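PDB 6T2R: beta-glycosidase from Bacteroides caccae, which probably acts as an endo-beta-galactosidase of glycoside hydrolase family 16, cleaving mucin O-glycan chains internally to start mucin breakdown by gut bacteria. Local coordinates for residues A[57-68]-A[90-98]. Residues are numbered along the deposited sequence; the frame is centred on the assembly and turned at random.
Sequences WQNTQSFDDRCY and AQYLTGGLW. With SO4 (sulfate ion), chain C.
T60 and T94 meet hydroxyl to hydroxyl, their OG1 atoms 2.7 Å apart in a hydrogen bond that either could donate. Both threonines set OG1 between the backbone N and the carbonyl carbon (chi1 55° and 62°), which turns the two hydroxyls to each other while the side chains cross at a slant. The backbones tie the same pair a second time: T94 N donates to T60 O over 2.8 Å. T60 CG2 meanwhile lies against Y92 O.

Next to the threonines, the Q61 side chain bends at chi2 (-64°) and folds back to the residue just before the type I turn 58-61, where NE2 donates to W57 O in a nearly straight bond of 3.1 Å, with the acceptor close to the amide plane. NE2 also bonds to M234 O, so two bonds grip NE2 and tie the turn to M234 of the same chain, just past strand 228-233. Beyond it, Y68 meets G95-G96 with the OH end of its ring, CZ 3.5 Å from G95 CA, and brings OH between S62 O and G96 O, both near the ring plane; which carbonyl receives the proton is unsettled. CE2 of the same ring touches L97 CD2.

Around L93, C67 SG rests on CB at 3.7 Å, and L93 CD1 lies near D64 OD2. That carboxylate is gripped side-on by R66, NE to OD1 and NH2 to OD2, while OD1 also accepts R66 N in an Asx turn. A90 N donates to a sulfate, probably from the crystallisation liquor, that N82, N84 and R52 also hold.

Paired side-chain and backbone bonds thus hold a long loop, between strands 48-49 and 68-71, across strand 92-98, with a single bridge from Q61 to T94, joining it to the antiparallel beta-jelly-roll sandwich of family 16.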
ATOM      1  N   TRP A  57      -4.842  -9.817  -6.961  1.00 37.68           N
ATOM      2  CA  TRP A  57      -4.633  -8.358  -6.855  1.00 35.36           C
ATOM      3  C   TRP A  57      -4.121  -7.843  -8.193  1.00 29.43           C
ATOM      4  O   TRP A  57      -4.449  -6.701  -8.520  1.00 27.88           O
ATOM      5  CB  TRP A  57      -3.684  -8.018  -5.700  1.00 31.24           C
ATOM      6  CG  TRP A  57      -2.234  -8.177  -6.017  1.00 29.13           C
ATOM      7  CD1 TRP A  57      -1.449  -9.271  -5.779  1.00 28.32           C
ATOM      8  CD2 TRP A  57      -1.381  -7.198  -6.619  1.00 27.10           C
ATOM      9  NE1 TRP A  57      -0.162  -9.027  -6.164  1.00 26.91           N
ATOM     10  CE2 TRP A  57      -0.086  -7.762  -6.675  1.00 25.53           C
ATOM     11  CE3 TRP A  57      -1.571  -5.889  -7.076  1.00 27.25           C
ATOM     12  CZ2 TRP A  57       1.005  -7.075  -7.194  1.00 25.38           C
ATOM     13  CZ3 TRP A  57      -0.487  -5.218  -7.608  1.00 25.79           C
ATOM     14  CH2 TRP A  57       0.784  -5.794  -7.640  1.00 24.43           C
ATOM     15  N   GLN A  58      -3.333  -8.651  -8.896  1.00 28.11           N
ATOM     16  CA  GLN A  58      -2.543  -8.196 -10.067  1.00 30.51           C
ATOM     17  C   GLN A  58      -3.223  -8.595 -11.390  1.00 31.92           C
ATOM     18  O   GLN A  58      -2.706  -8.191 -12.448  1.00 32.15           O
ATOM     19  CB  GLN A  58      -1.130  -8.746  -9.967  1.00 29.62           C
ATOM     20  CG  GLN A  58      -0.111  -7.791 -10.564  1.00 30.14           C
ATOM     21  CD  GLN A  58       1.252  -8.405 -10.540  1.00 31.11           C
ATOM     22  OE1 GLN A  58       1.422  -9.483  -9.982  1.00 31.31           O
ATOM     23  NE2 GLN A  58       2.217  -7.712 -11.129  1.00 34.08           N
ATOM     24  N   ASN A  59      -4.294  -9.393 -11.297  1.00 33.08           N
ATOM     25  CA  ASN A  59      -5.235  -9.800 -12.369  1.00 36.42           C
ATOM     26  C   ASN A  59      -5.579  -8.735 -13.399  1.00 37.88           C
ATOM     27  O   ASN A  59      -5.861  -9.102 -14.547  1.00 39.47           O
ATOM     28  CB  ASN A  59      -6.650  -9.972 -11.814  1.00 36.60           C
ATOM     29  CG  ASN A  59      -6.851 -11.423 -11.628  1.00 35.49           C
ATOM     30  OD1 ASN A  59      -5.959 -12.128 -12.024  1.00 47.41           O
ATOM     31  ND2 ASN A  59      -7.954 -11.846 -11.065  1.00 44.11           N
ATOM     32  N   THR A  60      -5.818  -7.528 -12.925  1.00 32.41           N
ATOM     33  CA  THR A  60      -6.514  -6.468 -13.685  1.00 33.47           C
ATOM     34  C   THR A  60      -5.528  -5.366 -14.065  1.00 31.53           C
ATOM     35  O   THR A  60      -5.964  -4.395 -14.756  1.00 34.40           O
ATOM     36  CB  THR A  60      -7.656  -5.956 -12.807  1.00 34.54           C
ATOM     37  OG1 THR A  60      -7.079  -5.550 -11.553  1.00 30.92           O
ATOM     38  CG2 THR A  60      -8.726  -7.013 -12.620  1.00 33.34           C
ATOM     39  N   GLN A  61      -4.282  -5.472 -13.575  1.00 31.55           N
ATOM     40  CA  GLN A  61      -3.308  -4.349 -13.615  1.00 31.20           C
ATOM     41  C   GLN A  61      -3.039  -4.095 -15.086  1.00 32.16           C
ATOM     42  O   GLN A  61      -3.033  -5.097 -15.836  1.00 31.04           O
ATOM     43  CB  GLN A  61      -2.068  -4.677 -12.797  1.00 30.07           C
ATOM     44  CG  GLN A  61      -2.377  -4.847 -11.308  1.00 32.53           C
ATOM     45  CD  GLN A  61      -2.902  -3.620 -10.576  1.00 31.57           C
ATOM     46  OE1 GLN A  61      -2.534  -2.483 -10.884  1.00 26.85           O
ATOM     47  NE2 GLN A  61      -3.774  -3.847  -9.594  1.00 23.57           N
ATOM     48  N   SER A  62      -2.950  -2.833 -15.482  1.00 31.88           N
ATOM     49  CA  SER A  62      -3.043  -2.427 -16.918  1.00 30.70           C
ATOM     50  C   SER A  62      -2.185  -1.198 -17.192  1.00 31.66           C
ATOM     51  O   SER A  62      -2.092  -0.319 -16.299  1.00 33.62           O
ATOM     52  CB  SER A  62      -4.459  -2.175 -17.293  1.00 29.44           C
ATOM     53  OG  SER A  62      -4.560  -1.565 -18.555  1.00 27.09           O
ATOM     54  N   PHE A  63      -1.617  -1.128 -18.397  1.00 32.16           N
ATOM     55  CA  PHE A  63      -0.893   0.067 -18.908  1.00 35.05           C
ATOM     56  C   PHE A  63      -1.880   1.010 -19.608  1.00 33.04           C
ATOM     57  O   PHE A  63      -1.491   2.099 -19.986  1.00 30.27           O
ATOM     58  CB  PHE A  63       0.274  -0.333 -19.812  1.00 36.60           C
ATOM     59  CG  PHE A  63       1.412  -1.013 -19.089  1.00 40.12           C
ATOM     60  CD1 PHE A  63       1.548  -0.928 -17.710  1.00 39.37           C
ATOM     61  CD2 PHE A  63       2.351  -1.744 -19.793  1.00 39.36           C
ATOM     62  CE1 PHE A  63       2.591  -1.564 -17.060  1.00 42.37           C
ATOM     63  CE2 PHE A  63       3.401  -2.368 -19.138  1.00 43.90           C
ATOM     64  CZ  PHE A  63       3.522  -2.273 -17.775  1.00 41.65           C
ATOM     65  N   ASP A  64      -3.159   0.657 -19.665  1.00 33.31           N
ATOM     66  CA  ASP A  64      -4.199   1.482 -20.340  1.00 33.17           C
ATOM     67  C   ASP A  64      -4.288   2.870 -19.698  1.00 31.53           C
ATOM     68  O   ASP A  64      -4.608   2.952 -18.496  1.00 29.44           O
ATOM     69  CB  ASP A  64      -5.581   0.816 -20.302  1.00 34.16           C
ATOM     70  CG  ASP A  64      -6.454   1.378 -21.396  1.00 39.15           C
ATOM     71  OD1 ASP A  64      -6.512   2.635 -21.512  1.00 43.10           O
ATOM     72  OD2 ASP A  64      -7.016   0.565 -22.161  1.00 39.00           O
ATOM     73  N   ASP A  65      -4.152   3.920 -20.512  1.00 34.28           N
ATOM     74  CA  ASP A  65      -4.212   5.338 -20.067  1.00 34.80           C
ATOM     75  C   ASP A  65      -5.554   5.638 -19.400  1.00 31.23           C
ATOM     76  O   ASP A  65      -5.633   6.554 -18.573  1.00 30.16           O
ATOM     77  CB  ASP A  65      -3.962   6.293 -21.228  1.00 36.71           C
ATOM     78  CG  ASP A  65      -2.515   6.324 -21.648  1.00 39.96           C
ATOM     79  OD1 ASP A  65      -1.658   6.020 -20.802  1.00 37.61           O
ATOM     80  OD2 ASP A  65      -2.255   6.657 -22.819  1.00 40.35           O
ATOM     81  N   ARG A  66      -6.578   4.880 -19.713  1.00 28.99           N
ATOM     82  CA  ARG A  66      -7.911   5.126 -19.121  1.00 30.33           C
ATOM     83  C   ARG A  66      -7.928   4.716 -17.647  1.00 30.97           C
ATOM     84  O   ARG A  66      -8.979   4.912 -17.011  1.00 32.07           O
ATOM     85  CB  ARG A  66      -8.981   4.398 -19.927  1.00 33.48           C
ATOM     86  CG  ARG A  66      -9.246   5.011 -21.300  1.00 34.29           C
ATOM     87  CD  ARG A  66     -10.178   4.138 -22.113  1.00 35.41           C
ATOM     88  NE  ARG A  66      -9.557   2.830 -22.252  1.00 46.38           N
ATOM     89  CZ  ARG A  66     -10.146   1.703 -22.684  1.00 55.31           C
ATOM     90  NH1 ARG A  66     -11.422   1.677 -23.045  1.00 52.09           N
ATOM     91  NH2 ARG A  66      -9.445   0.583 -22.756  1.00 52.10           N
ATOM     92  N   CYS A  67      -6.838   4.162 -17.111  1.00 30.75           N
ATOM     93  CA  CYS A  67      -6.794   3.721 -15.692  1.00 30.97           C
ATOM     94  C   CYS A  67      -6.062   4.761 -14.813  1.00 30.95           C
ATOM     95  O   CYS A  67      -5.965   4.568 -13.589  1.00 30.06           O
ATOM     96  CB  CYS A  67      -6.160   2.342 -15.600  1.00 31.48           C
ATOM     97  SG  CYS A  67      -7.199   1.027 -16.293  1.00 32.30           S
ATOM     98  N   TYR A  68      -5.551   5.826 -15.414  1.00 30.37           N
ATOM     99  CA  TYR A  68      -4.618   6.794 -14.774  1.00 29.95           C
ATOM    100  C   TYR A  68      -5.066   8.216 -15.108  1.00 28.47           C
ATOM    101  O   TYR A  68      -5.488   8.446 -16.242  1.00 30.82           O
ATOM    102  CB  TYR A  68      -3.202   6.574 -15.285  1.00 26.47           C
ATOM    103  CG  TYR A  68      -2.698   5.191 -15.013  1.00 28.51           C
ATOM    104  CD1 TYR A  68      -3.005   4.145 -15.860  1.00 28.65           C
ATOM    105  CD2 TYR A  68      -1.939   4.927 -13.889  1.00 28.55           C
ATOM    106  CE1 TYR A  68      -2.541   2.862 -15.613  1.00 32.67           C
ATOM    107  CE2 TYR A  68      -1.506   3.645 -13.601  1.00 30.63           C
ATOM    108  CZ  TYR A  68      -1.788   2.615 -14.473  1.00 32.25           C
ATOM    109  OH  TYR A  68      -1.313   1.369 -14.210  1.00 33.70           O
ATOM    110  N   ALA A  90      -8.549  -9.689 -19.344  1.00 44.68           N
ATOM    111  CA  ALA A  90      -9.182  -9.390 -18.037  1.00 43.33           C
ATOM    112  C   ALA A  90     -10.561  -8.781 -18.309  1.00 38.72           C
ATOM    113  O   ALA A  90     -10.710  -7.955 -19.239  1.00 37.73           O
ATOM    114  CB  ALA A  90      -8.317  -8.465 -17.209  1.00 43.98           C
ATOM    115  N   GLN A  91     -11.540  -9.190 -17.523  1.00 38.63           N
ATOM    116  CA  GLN A  91     -12.900  -8.609 -17.522  1.00 41.38           C
ATOM    117  C   GLN A  91     -12.840  -7.140 -17.100  1.00 39.40           C
ATOM    118  O   GLN A  91     -13.634  -6.353 -17.612  1.00 38.59           O
ATOM    119  CB  GLN A  91     -13.729  -9.441 -16.560  1.00 44.42           C
ATOM    120  CG  GLN A  91     -15.220  -9.189 -16.636  1.00 46.19           C
ATOM    121  CD  GLN A  91     -15.903 -10.322 -15.901  1.00 51.14           C
ATOM    122  OE1 GLN A  91     -15.256 -11.269 -15.454  1.00 57.46           O
ATOM    123  NE2 GLN A  91     -17.215 -10.243 -15.763  1.00 52.06           N
ATOM    124  N   TYR A  92     -11.901  -6.791 -16.219  1.00 36.66           N
ATOM    125  CA  TYR A  92     -11.762  -5.436 -15.633  1.00 33.96           C
ATOM    126  C   TYR A  92     -10.299  -5.021 -15.684  1.00 31.42           C
ATOM    127  O   TYR A  92      -9.422  -5.907 -15.632  1.00 31.50           O
ATOM    128  CB  TYR A  92     -12.283  -5.436 -14.203  1.00 33.90           C
ATOM    129  CG  TYR A  92     -13.698  -5.912 -14.092  1.00 33.57           C
ATOM    130  CD1 TYR A  92     -14.741  -5.063 -14.386  1.00 37.56           C
ATOM    131  CD2 TYR A  92     -14.007  -7.192 -13.670  1.00 36.15           C
ATOM    132  CE1 TYR A  92     -16.062  -5.469 -14.297  1.00 38.08           C
ATOM    133  CE2 TYR A  92     -15.326  -7.611 -13.553  1.00 35.28           C
ATOM    134  CZ  TYR A  92     -16.358  -6.755 -13.899  1.00 37.66           C
ATOM    135  OH  TYR A  92     -17.676  -7.114 -13.800  1.00 43.45           O
ATOM    136  N   LEU A  93     -10.071  -3.717 -15.817  1.00 30.59           N
ATOM    137  CA  LEU A  93      -8.738  -3.063 -15.887  1.00 33.05           C
ATOM    138  C   LEU A  93      -8.580  -2.095 -14.702  1.00 35.99           C
ATOM    139  O   LEU A  93      -9.529  -1.283 -14.448  1.00 35.04           O
ATOM    140  CB  LEU A  93      -8.619  -2.301 -17.202  1.00 34.08           C
ATOM    141  CG  LEU A  93      -8.758  -3.150 -18.455  1.00 36.91           C
ATOM    142  CD1 LEU A  93      -8.652  -2.267 -19.693  1.00 35.32           C
ATOM    143  CD2 LEU A  93      -7.702  -4.262 -18.477  1.00 38.65           C
ATOM    144  N   THR A  94      -7.443  -2.160 -14.000  1.00 30.88           N
ATOM    145  CA  THR A  94      -7.167  -1.250 -12.862  1.00 30.61           C
ATOM    146  C   THR A  94      -5.800  -0.608 -13.063  1.00 28.59           C
ATOM    147  O   THR A  94      -4.929  -1.223 -13.730  1.00 29.81           O
ATOM    148  CB  THR A  94      -7.244  -1.959 -11.500  1.00 30.34           C
ATOM    149  OG1 THR A  94      -6.239  -2.984 -11.482  1.00 27.63           O
ATOM    150  CG2 THR A  94      -8.625  -2.504 -11.205  1.00 28.86           C
ATOM    151  N   GLY A  95      -5.655   0.603 -12.532  1.00 25.39           N
ATOM    152  CA  GLY A  95      -4.379   1.343 -12.522  1.00 25.56           C
ATOM    153  C   GLY A  95      -3.686   1.159 -11.184  1.00 27.18           C
ATOM    154  O   GLY A  95      -4.394   1.042 -10.146  1.00 27.69           O
ATOM    155  N   GLY A  96      -2.358   1.095 -11.223  1.00 26.74           N
ATOM    156  CA  GLY A  96      -1.466   0.981 -10.061  1.00 26.28           C
ATOM    157  C   GLY A  96      -0.088   1.525 -10.381  1.00 27.31           C
ATOM    158  O   GLY A  96       0.326   1.451 -11.557  1.00 25.18           O
ATOM    159  N   LEU A  97       0.548   2.136  -9.378  1.00 26.13           N
ATOM    160  CA  LEU A  97       1.944   2.599  -9.436  1.00 25.72           C
ATOM    161  C   LEU A  97       2.754   1.896  -8.342  1.00 26.05           C
ATOM    162  O   LEU A  97       2.196   1.650  -7.242  1.00 23.33           O
ATOM    163  CB  LEU A  97       1.998   4.105  -9.224  1.00 28.06           C
ATOM    164  CG  LEU A  97       1.344   4.999 -10.282  1.00 31.22           C
ATOM    165  CD1 LEU A  97       1.621   6.453  -9.920  1.00 32.00           C
ATOM    166  CD2 LEU A  97       1.856   4.733 -11.691  1.00 31.88           C
ATOM    167  N   TRP A  98       4.036   1.635  -8.617  1.00 24.06           N
ATOM    168  CA  TRP A  98       4.989   1.122  -7.604  1.00 26.64           C
ATOM    169  C   TRP A  98       6.358   1.778  -7.756  1.00 26.51           C
ATOM    170  O   TRP A  98       6.653   2.410  -8.794  1.00 25.56           O
ATOM    171  CB  TRP A  98       5.046  -0.406  -7.606  1.00 26.05           C
ATOM    172  CG  TRP A  98       5.576  -1.076  -8.839  1.00 27.47           C
ATOM    173  CD1 TRP A  98       6.360  -0.562  -9.833  1.00 28.26           C
ATOM    174  CD2 TRP A  98       5.422  -2.472  -9.137  1.00 27.93           C
ATOM    175  NE1 TRP A  98       6.664  -1.532 -10.744  1.00 29.10           N
ATOM    176  CE2 TRP A  98       6.097  -2.712 -10.349  1.00 26.98           C
ATOM    177  CE3 TRP A  98       4.774  -3.529  -8.488  1.00 26.62           C
ATOM    178  CZ2 TRP A  98       6.156  -3.973 -10.925  1.00 27.44           C
ATOM    179  CZ3 TRP A  98       4.808  -4.774  -9.073  1.00 27.85           C
ATOM    180  CH2 TRP A  98       5.502  -4.993 -10.268  1.00 28.85           C
TER
HETATM  181  S   SO4 C 302      -6.082  -7.277 -21.398  1.00 60.00           S
HETATM  182  O1  SO4 C 302      -5.756  -6.045 -20.750  1.00 60.21           O
HETATM  183  O2  SO4 C 302      -7.164  -7.091 -22.368  1.00 65.13           O
HETATM  184  O3  SO4 C 302      -4.902  -7.746 -22.081  1.00 70.75           O
HETATM  185  O4  SO4 C 302      -6.513  -8.247 -20.411  1.00 47.06           O